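Local atomic coordinates of phosphodiesterase (Pseudomonas aeruginosa, PDB entry 4G75), a protein that is a colicin M-like bacteriocin that binds magnesium and probably kills competing bacteria as a phosphodiesterase degrading a peptidoglycan precursor. Residues Phe161-Pro170 with Val206-Leu216; Tyr49-Leu58 with Val141-Ala149. All coordinates share one frame; numbering follows the deposited sequence.

In the fold
Both contacts are buried and largely apolar, and neither has a direct hydrogen bond between its segments. Contact 1 lays loop 161-170 against the short helix 205-208 and the start of strand 213-224, on the sheet side of the chain where the magnesium ion sits; its chemistry is packing of branched aliphatic side chains with the F161 ring, beside a metal bound in part by backbone oxygens. Contact 2 joins parts of the helical region, the turn after helix 34-49 and the start of helix 55-65 against helix 143-153 and the two residues before it, and relies on an indole face and one bridging water. Their centres lie about 16 Å apart, and T210 of contact 1 packs on T143 and P144.

Contact 1 of 2, residues Phe161-Pro170 with Val206-Leu216. With MG (magnesium ion), chain B; EDO (1,2-ethanediol), chain D.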
loop_
_atom_site.group_PDB
_atom_site.type_symbol
_atom_site.label_atom_id
_atom_site.label_comp_id
_atom_site.label_asym_id
_atom_site.label_seq_id
_atom_site.Cartn_x
_atom_site.Cartn_y
_atom_site.Cartn_z
ATOM N N PHE A 161 6.019 -7.494 0.656
ATOM C CA PHE A 161 4.564 -7.577 0.732
ATOM C C PHE A 161 4.236 -9.065 0.802
ATOM O O PHE A 161 4.134 -9.735 -0.232
ATOM C CB PHE A 161 3.931 -6.945 -0.516
ATOM C CG PHE A 161 2.496 -6.495 -0.329
ATOM C CD1 PHE A 161 1.623 -7.199 0.493
ATOM C CD2 PHE A 161 2.015 -5.385 -1.010
ATOM C CE1 PHE A 161 0.311 -6.791 0.658
ATOM C CE2 PHE A 161 0.702 -4.971 -0.857
ATOM C CZ PHE A 161 -0.153 -5.673 -0.017
ATOM N N PRO A 162 4.109 -9.606 2.026
ATOM C CA PRO A 162 3.859 -11.053 2.137
ATOM C C PRO A 162 2.674 -11.481 1.263
ATOM O O PRO A 162 1.643 -10.804 1.223
ATOM C CB PRO A 162 3.562 -11.243 3.623
ATOM C CG PRO A 162 4.301 -10.085 4.304
ATOM C CD PRO A 162 4.173 -8.937 3.339
ATOM N N ILE A 163 2.824 -12.601 0.562
ATOM C CA ILE A 163 1.841 -12.983 -0.446
ATOM C C ILE A 163 0.427 -13.134 0.120
ATOM O O ILE A 163 -0.542 -12.776 -0.537
ATOM C CB ILE A 163 2.267 -14.263 -1.214
ATOM C CG1 ILE A 163 1.460 -14.411 -2.508
ATOM C CG2 ILE A 163 2.174 -15.494 -0.321
ATOM C CD1 ILE A 163 1.949 -15.564 -3.415
ATOM N N GLU A 164 0.315 -13.660 1.335
ATOM C CA GLU A 164 -0.991 -13.860 1.951
ATOM C C GLU A 164 -1.666 -12.539 2.326
ATOM O O GLU A 164 -2.880 -12.496 2.547
ATOM C CB GLU A 164 -0.892 -14.792 3.174
ATOM C CG GLU A 164 -0.152 -14.216 4.380
ATOM C CD GLU A 164 1.363 -14.403 4.317
ATOM O OE1 GLU A 164 1.894 -14.824 3.260
ATOM O OE2 GLU A 164 2.029 -14.124 5.338
ATOM N N ARG A 165 -0.890 -11.461 2.396
ATOM C CA ARG A 165 -1.467 -10.159 2.744
ATOM C C ARG A 165 -1.948 -9.392 1.520
ATOM O O ARG A 165 -2.569 -8.346 1.653
ATOM C CB ARG A 165 -0.488 -9.308 3.563
ATOM C CG ARG A 165 -0.235 -9.884 4.951
ATOM C CD ARG A 165 0.702 -9.038 5.810
ATOM N NE ARG A 165 0.705 -9.558 7.172
ATOM C CZ ARG A 165 -0.029 -9.076 8.170
ATOM N NH1 ARG A 165 -0.815 -8.023 7.994
ATOM N NH2 ARG A 165 0.047 -9.638 9.361
ATOM N N LEU A 166 -1.656 -9.908 0.331
ATOM C CA LEU A 166 -2.203 -9.326 -0.894
ATOM C C LEU A 166 -3.721 -9.434 -0.918
ATOM O O LEU A 166 -4.397 -8.642 -1.573
ATOM C CB LEU A 166 -1.633 -10.021 -2.140
ATOM C CG LEU A 166 -0.135 -9.926 -2.417
ATOM C CD1 LEU A 166 0.216 -10.840 -3.579
ATOM C CD2 LEU A 166 0.307 -8.484 -2.712
ATOM N N ASN A 167 -4.252 -10.427 -0.210
ATOM C CA ASN A 167 -5.677 -10.733 -0.261
ATOM C C ASN A 167 -6.139 -11.111 -1.669
ATOM O O ASN A 167 -7.224 -10.721 -2.107
ATOM C CB ASN A 167 -6.509 -9.563 0.270
ATOM C CG ASN A 167 -7.853 -10.007 0.805
ATOM O OD1 ASN A 167 -8.003 -11.143 1.248
ATOM N ND2 ASN A 167 -8.834 -9.112 0.774
ATOM N N ILE A 168 -5.312 -11.866 -2.384
ATOM C CA ILE A 168 -5.718 -12.362 -3.690
ATOM C C ILE A 168 -6.312 -13.766 -3.565
ATOM O O ILE A 168 -6.069 -14.466 -2.585
ATOM C CB ILE A 168 -4.577 -12.322 -4.728
ATOM C CG1 ILE A 168 -3.376 -13.150 -4.261
ATOM C CG2 ILE A 168 -4.177 -10.871 -5.018
ATOM C CD1 ILE A 168 -2.323 -13.351 -5.361
ATOM N N LYS A 169 -7.104 -14.150 -4.559
ATOM C CA LYS A 169 -7.803 -15.429 -4.560
ATOM C C LYS A 169 -7.693 -16.083 -5.932
ATOM O O LYS A 169 -8.700 -16.263 -6.622
ATOM C CB LYS A 169 -9.283 -15.210 -4.238
ATOM C CG LYS A 169 -9.559 -14.477 -2.934
ATOM C CD LYS A 169 -9.396 -15.406 -1.741
ATOM C CE LYS A 169 -10.021 -14.820 -0.479
ATOM N NZ LYS A 169 -9.314 -13.600 0.009
ATOM N N PRO A 170 -6.470 -16.443 -6.341
ATOM C CA PRO A 170 -6.306 -16.965 -7.701
ATOM C C PRO A 170 -7.075 -18.265 -7.897
ATOM O O PRO A 170 -7.105 -19.126 -7.015
ATOM C CB PRO A 170 -4.794 -17.213 -7.810
ATOM C CG PRO A 170 -4.185 -16.437 -6.677
ATOM C CD PRO A 170 -5.205 -16.446 -5.590
ATOM N N VAL A 206 -6.205 -2.747 -2.236
ATOM C CA VAL A 206 -4.902 -2.423 -1.662
ATOM C C VAL A 206 -3.745 -2.961 -2.512
ATOM O O VAL A 206 -2.801 -2.230 -2.854
ATOM C CB VAL A 206 -4.786 -2.923 -0.189
ATOM C CG1 VAL A 206 -3.374 -2.733 0.347
ATOM C CG2 VAL A 206 -5.801 -2.206 0.705
ATOM N N ALA A 207 -3.808 -4.236 -2.872
ATOM C CA ALA A 207 -2.750 -4.799 -3.703
ATOM C C ALA A 207 -2.742 -4.107 -5.060
ATOM O O ALA A 207 -1.684 -3.779 -5.589
ATOM C CB ALA A 207 -2.919 -6.308 -3.868
ATOM N N GLY A 208 -3.928 -3.898 -5.627
ATOM C CA GLY A 208 -4.032 -3.269 -6.933
ATOM C C GLY A 208 -3.423 -1.882 -6.975
ATOM O O GLY A 208 -2.879 -1.458 -7.997
ATOM N N ASN A 209 -3.512 -1.176 -5.854
ATOM C CA ASN A 209 -3.050 0.201 -5.753
ATOM C C ASN A 209 -1.612 0.259 -5.255
ATOM O O ASN A 209 -1.043 1.335 -5.106
ATOM C CB ASN A 209 -3.973 0.961 -4.798
ATOM C CG ASN A 209 -3.878 2.467 -4.946
ATOM O OD1 ASN A 209 -3.660 3.008 -6.040
ATOM N ND2 ASN A 209 -4.066 3.154 -3.844
ATOM N N THR A 210 -1.023 -0.906 -4.994
ATOM C CA THR A 210 0.351 -0.976 -4.507
ATOM C C THR A 210 1.273 -1.671 -5.514
ATOM O O THR A 210 2.199 -1.060 -6.048
ATOM C CB THR A 210 0.432 -1.707 -3.142
ATOM O OG1 THR A 210 -0.437 -1.054 -2.202
ATOM C CG2 THR A 210 1.858 -1.689 -2.606
ATOM N N VAL A 211 1.013 -2.951 -5.751
ATOM C CA VAL A 211 1.794 -3.734 -6.703
ATOM C C VAL A 211 1.125 -3.906 -8.064
ATOM O O VAL A 211 1.805 -4.176 -9.045
ATOM C CB VAL A 211 2.147 -5.129 -6.152
ATOM C CG1 VAL A 211 3.095 -4.991 -4.965
ATOM C CG2 VAL A 211 0.878 -5.890 -5.756
ATOM N N GLY A 212 -0.195 -3.776 -8.124
ATOM C CA GLY A 212 -0.916 -3.917 -9.384
ATOM C C GLY A 212 -0.767 -5.297 -10.004
ATOM O O GLY A 212 -1.056 -6.309 -9.361
ATOM N N GLU A 213 -0.331 -5.347 -11.259
ATOM C CA GLU A 213 -0.104 -6.637 -11.904
ATOM C C GLU A 213 1.222 -7.229 -11.447
ATOM O O GLU A 213 2.255 -6.565 -11.499
ATOM C CB GLU A 213 -0.109 -6.509 -13.430
ATOM C CG GLU A 213 -0.085 -7.866 -14.128
ATOM C CD GLU A 213 0.203 -7.777 -15.616
ATOM O OE1 GLU A 213 -0.753 -7.901 -16.411
ATOM O OE2 GLU A 213 1.381 -7.590 -15.991
ATOM N N ILE A 214 1.190 -8.481 -10.999
ATOM C CA ILE A 214 2.405 -9.169 -10.587
ATOM C C ILE A 214 2.509 -10.449 -11.396
ATOM O O ILE A 214 1.587 -10.794 -12.117
ATOM C CB ILE A 214 2.387 -9.502 -9.092
ATOM C CG1 ILE A 214 1.198 -10.409 -8.756
ATOM C CG2 ILE A 214 2.315 -8.213 -8.271
ATOM C CD1 ILE A 214 1.145 -10.840 -7.300
ATOM N N THR A 215 3.635 -11.138 -11.288
ATOM C CA THR A 215 3.778 -12.426 -11.950
ATOM C C THR A 215 3.735 -13.510 -10.889
ATOM O O THR A 215 4.522 -13.490 -9.942
ATOM C CB THR A 215 5.107 -12.518 -12.730
ATOM O OG1 THR A 215 5.191 -11.440 -13.675
ATOM C CG2 THR A 215 5.203 -13.848 -13.472
ATOM N N LEU A 216 2.798 -14.441 -11.040
ATOM C CA LEU A 216 2.717 -15.578 -10.135
ATOM C C LEU A 216 3.497 -16.752 -10.706
ATOM O O LEU A 216 3.746 -16.822 -11.915
ATOM C CB LEU A 216 1.261 -15.995 -9.899
ATOM C CG LEU A 216 0.315 -14.960 -9.283
ATOM C CD1 LEU A 216 -1.072 -15.570 -9.118
ATOM C CD2 LEU A 216 0.859 -14.469 -7.945
HETATM MG MG MG B . 3.078 -4.409 -10.877
HETATM C C1 EDO D . 0.174 3.823 -8.500
HETATM O O1 EDO D . 1.576 3.558 -8.374
HETATM C C2 EDO D . -0.570 3.295 -7.284
HETATM O O2 EDO D . -0.141 3.982 -6.104
HETATM O O HOH W 1 4.524 -4.355 -12.977
HETATM O O HOH W 2 3.564 -1.938 -10.609
#
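V206 opens the contact by setting CG1 near the plane of the F161 ring, at its edge, 4.4 Å from CZ. One residue on, A207 CB approaches the L166 carbonyl oxygen, 3.6 Å from it, and meets L166 CD2 as well; the carbonyl itself bonds to S204 OG. The O of A207 accepts from the backbone N of T210, V211 and G212, which winds the end of the short helix tightly. T210 has chi1 at -56°, which sets CG2 anti to the backbone N, against the F161 ring edge (3.9 Å to CE2), and leaves OG1 beside that N, from where it donates to V206 O at 2.7 Å, tilted 31° from the carbonyl plane. V211 divides its two methyls: CG1 approaches F161 CD2 and CG2 meets L166 CD2 at 4.0 Å, the two side chains crossing at about a right angle. That same CD2 sits over the centre of the F161 ring, 3.6 Å above its plane. The backbone O atoms of V211 and E213 bind magnesium, with D241 OD2 and two waters completing the ligands found. I214 CD1 and L166 CD1 then meet tip to tip at 3.8 Å. L216 closes the row, touching I168 CD1 with CD2 and P170 CG with CD1. Apolar side chains thus pack on one side of a segment whose carbonyls hold the metal, consistent with the loop backing the magnesium site.

Contact 2 of 2, residues Tyr49-Leu58 with Val141-Ala149; sequences YVNGDWEKPL and VYTPAAAFA. With EDO (1,2-ethanediol), chain H.
Aliphatic groups on the indole of W54 make up the largest part of the contact, where W54 lies against helix 143-153. Over one face of its indole come P144 CB, offset toward the rim and 3.5 Å from NE1, and A145, whose CA makes a CH-pi contact 3.9 Å from the centroid of the six-membered ring, 23° off the normal. A145 CB adds a touch on CE3. E55 CG, from the same segment, lies over the rim of the opposite face. With chi1 at 68°, W54 CG sits between its backbone N and carbonyl carbon, which lays the indole along the helix until CZ3 meets F148 CB at 3.9 Å. L58 CD1 extends this patch to F148 CD2, and F148 also meets the ring of F245.

Van der Waals contacts with the backbone of the turn 49-52 and with Y142 form a second group. V141 CB packs 3.6 Å from G52 N, and its CG2 lies against the carbonyl oxygens of Y49 and V50. Y142 brings CE1 to Y49 CB and OH to V50 CG1; that hydroxyl bonds to R106 O.

Polar links are indirect: water 3 donates to Y49 O at 2.8 Å and to V141 O at 2.9 Å. Y49 O also accepts from G52 N, part of the Schellman motif that ends helix 34-49. The segments are therefore held by indole and methyl packing, with one water satisfying two buried carbonyls where the helix end meets V141.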
loop_
_atom_site.group_PDB
_atom_site.type_symbol
_atom_site.label_atom_id
_atom_site.label_comp_id
_atom_site.label_asym_id
_atom_site.label_seq_id
_atom_site.Cartn_x
_atom_site.Cartn_y
_atom_site.Cartn_z
ATOM N N TYR A 49 -7.352 8.927 5.911
ATOM C CA TYR A 49 -6.357 7.852 5.858
ATOM C C TYR A 49 -6.860 6.532 6.450
ATOM O O TYR A 49 -6.592 5.450 5.892
ATOM C CB TYR A 49 -5.041 8.267 6.534
ATOM C CG TYR A 49 -4.246 9.345 5.817
ATOM C CD1 TYR A 49 -4.013 9.274 4.450
ATOM C CD2 TYR A 49 -3.696 10.414 6.524
ATOM C CE1 TYR A 49 -3.277 10.235 3.798
ATOM C CE2 TYR A 49 -2.953 11.394 5.882
ATOM C CZ TYR A 49 -2.745 11.299 4.519
ATOM O OH TYR A 49 -2.017 12.258 3.863
ATOM N N VAL A 50 -7.584 6.600 7.568
ATOM C CA VAL A 50 -8.008 5.366 8.224
ATOM C C VAL A 50 -8.998 4.559 7.383
ATOM O O VAL A 50 -9.251 3.399 7.679
ATOM C CB VAL A 50 -8.570 5.577 9.657
ATOM C CG1 VAL A 50 -7.510 6.171 10.574
ATOM C CG2 VAL A 50 -9.836 6.437 9.631
ATOM N N ASN A 51 -9.550 5.158 6.335
ATOM C CA ASN A 51 -10.365 4.392 5.387
ATOM C C ASN A 51 -9.735 4.293 3.993
ATOM O O ASN A 51 -10.408 3.977 3.011
ATOM C CB ASN A 51 -11.801 4.920 5.321
ATOM C CG ASN A 51 -12.643 4.435 6.480
ATOM O OD1 ASN A 51 -12.628 3.250 6.821
ATOM N ND2 ASN A 51 -13.374 5.349 7.101
ATOM N N GLY A 52 -8.433 4.554 3.925
ATOM C CA GLY A 52 -7.676 4.376 2.698
ATOM C C GLY A 52 -7.849 5.463 1.655
ATOM O O GLY A 52 -7.394 5.314 0.520
ATOM N N ASP A 53 -8.502 6.556 2.033
ATOM C CA ASP A 53 -8.731 7.673 1.123
ATOM C C ASP A 53 -7.489 8.560 1.127
ATOM O O ASP A 53 -7.518 9.673 1.639
ATOM C CB ASP A 53 -9.961 8.453 1.601
ATOM C CG ASP A 53 -10.489 9.430 0.562
ATOM O OD1 ASP A 53 -10.328 9.179 -0.653
ATOM O OD2 ASP A 53 -11.085 10.452 0.970
ATOM N N TRP A 54 -6.392 8.060 0.556
ATOM C CA TRP A 54 -5.078 8.654 0.800
ATOM C C TRP A 54 -4.601 9.632 -0.271
ATOM O O TRP A 54 -3.763 10.499 0.000
ATOM C CB TRP A 54 -4.029 7.549 0.994
ATOM C CG TRP A 54 -3.735 6.757 -0.246
ATOM C CD1 TRP A 54 -4.497 5.761 -0.786
ATOM C CD2 TRP A 54 -2.590 6.892 -1.101
ATOM N NE1 TRP A 54 -3.900 5.272 -1.925
ATOM C CE2 TRP A 54 -2.727 5.947 -2.138
ATOM C CE3 TRP A 54 -1.463 7.719 -1.087
ATOM C CZ2 TRP A 54 -1.780 5.805 -3.148
ATOM C CZ3 TRP A 54 -0.524 7.572 -2.091
ATOM C CH2 TRP A 54 -0.689 6.627 -3.108
ATOM N N GLU A 55 -5.118 9.473 -1.484
ATOM C CA GLU A 55 -4.707 10.310 -2.604
ATOM C C GLU A 55 -5.139 11.759 -2.400
ATOM O O GLU A 55 -4.352 12.684 -2.570
ATOM C CB GLU A 55 -5.299 9.781 -3.913
ATOM C CG GLU A 55 -4.836 8.375 -4.297
ATOM C CD GLU A 55 -5.825 7.310 -3.879
ATOM O OE1 GLU A 55 -6.504 7.488 -2.842
ATOM O OE2 GLU A 55 -5.923 6.292 -4.589
ATOM N N LYS A 56 -6.398 11.955 -2.029
ATOM C CA LYS A 56 -6.938 13.305 -1.928
ATOM C C LYS A 56 -6.232 14.193 -0.893
ATOM O O LYS A 56 -5.849 15.316 -1.209
ATOM C CB LYS A 56 -8.454 13.271 -1.726
ATOM C CG LYS A 56 -9.214 12.818 -2.970
ATOM C CD LYS A 56 -10.693 12.619 -2.657
ATOM C CE LYS A 56 -11.460 12.132 -3.877
ATOM N NZ LYS A 56 -12.911 12.050 -3.594
ATOM N N PRO A 57 -6.020 13.688 0.330
ATOM C CA PRO A 57 -5.326 14.547 1.300
ATOM C C PRO A 57 -3.928 14.955 0.833
ATOM O O PRO A 57 -3.545 16.108 1.014
ATOM C CB PRO A 57 -5.219 13.676 2.559
ATOM C CG PRO A 57 -6.141 12.522 2.341
ATOM C CD PRO A 57 -6.392 12.374 0.888
ATOM N N LEU A 58 -3.177 14.026 0.241
ATOM C CA LEU A 58 -1.835 14.341 -0.224
ATOM C C LEU A 58 -1.866 15.276 -1.424
ATOM O O LEU A 58 -1.064 16.202 -1.517
ATOM C CB LEU A 58 -1.055 13.068 -0.558
ATOM C CG LEU A 58 -0.633 12.214 0.636
ATOM C CD1 LEU A 58 0.065 10.955 0.130
ATOM C CD2 LEU A 58 0.291 12.999 1.551
ATOM N N VAL A 141 -5.132 -0.336 4.778
ATOM C CA VAL A 141 -5.496 1.003 4.291
ATOM C C VAL A 141 -4.309 1.950 4.151
ATOM O O VAL A 141 -4.377 2.912 3.393
ATOM C CB VAL A 141 -6.586 1.690 5.172
ATOM C CG1 VAL A 141 -7.855 0.861 5.196
ATOM C CG2 VAL A 141 -6.071 1.954 6.587
ATOM N N TYR A 142 -3.225 1.686 4.878
ATOM C CA TYR A 142 -2.063 2.574 4.830
ATOM C C TYR A 142 -1.015 2.117 3.824
ATOM O O TYR A 142 -0.029 2.815 3.590
ATOM C CB TYR A 142 -1.379 2.689 6.203
ATOM C CG TYR A 142 -2.238 3.226 7.336
ATOM C CD1 TYR A 142 -2.890 4.446 7.223
ATOM C CD2 TYR A 142 -2.360 2.528 8.528
ATOM C CE1 TYR A 142 -3.660 4.943 8.253
ATOM C CE2 TYR A 142 -3.124 3.022 9.572
ATOM C CZ TYR A 142 -3.768 4.230 9.424
ATOM O OH TYR A 142 -4.532 4.738 10.450
ATOM N N THR A 143 -1.211 0.946 3.232
ATOM C CA THR A 143 -0.137 0.326 2.453
ATOM C C THR A 143 0.192 1.050 1.143
ATOM O O THR A 143 1.370 1.256 0.827
ATOM C CB THR A 143 -0.408 -1.171 2.204
ATOM O OG1 THR A 143 -0.288 -1.877 3.448
ATOM C CG2 THR A 143 0.605 -1.747 1.201
ATOM N N PRO A 144 -0.833 1.433 0.370
ATOM C CA PRO A 144 -0.479 2.190 -0.836
ATOM C C PRO A 144 0.256 3.492 -0.503
ATOM O O PRO A 144 1.223 3.848 -1.182
ATOM C CB PRO A 144 -1.839 2.476 -1.471
ATOM C CG PRO A 144 -2.686 1.290 -1.047
ATOM C CD PRO A 144 -2.255 1.037 0.385
ATOM N N ALA A 145 -0.191 4.196 0.530
ATOM C CA ALA A 145 0.487 5.434 0.912
ATOM C C ALA A 145 1.902 5.156 1.411
ATOM O O ALA A 145 2.836 5.901 1.108
ATOM C CB ALA A 145 -0.319 6.202 1.966
ATOM N N ALA A 146 2.056 4.087 2.183
ATOM C CA ALA A 146 3.368 3.715 2.699
ATOM C C ALA A 146 4.318 3.377 1.556
ATOM O O ALA A 146 5.496 3.713 1.602
ATOM C CB ALA A 146 3.244 2.538 3.648
ATOM N N ALA A 147 3.792 2.703 0.537
ATOM C CA ALA A 147 4.590 2.330 -0.627
ATOM C C ALA A 147 5.047 3.570 -1.389
ATOM O O ALA A 147 6.172 3.629 -1.889
ATOM C CB ALA A 147 3.797 1.419 -1.536
ATOM N N PHE A 148 4.154 4.548 -1.494
ATOM C CA PHE A 148 4.495 5.811 -2.138
ATOM C C PHE A 148 5.547 6.557 -1.318
ATOM O O PHE A 148 6.506 7.110 -1.856
ATOM C CB PHE A 148 3.236 6.665 -2.306
ATOM C CG PHE A 148 3.489 7.992 -2.938
ATOM C CD1 PHE A 148 3.982 8.069 -4.225
ATOM C CD2 PHE A 148 3.232 9.167 -2.246
ATOM C CE1 PHE A 148 4.227 9.300 -4.816
ATOM C CE2 PHE A 148 3.464 10.405 -2.831
ATOM C CZ PHE A 148 3.969 10.467 -4.117
ATOM N N ALA A 149 5.366 6.571 -0.006
ATOM C CA ALA A 149 6.327 7.234 0.857
ATOM C C ALA A 149 7.709 6.603 0.702
ATOM O O ALA A 149 8.718 7.305 0.675
ATOM C CB ALA A 149 5.856 7.192 2.301
HETATM C C1 EDO H . -12.485 -0.195 2.838
HETATM O O1 EDO H . -12.544 -0.402 1.422
HETATM C C2 EDO H . -11.894 1.179 3.132
HETATM O O2 EDO H . -12.721 2.186 2.534
HETATM O O HOH W 3 -4.528 5.695 4.079
#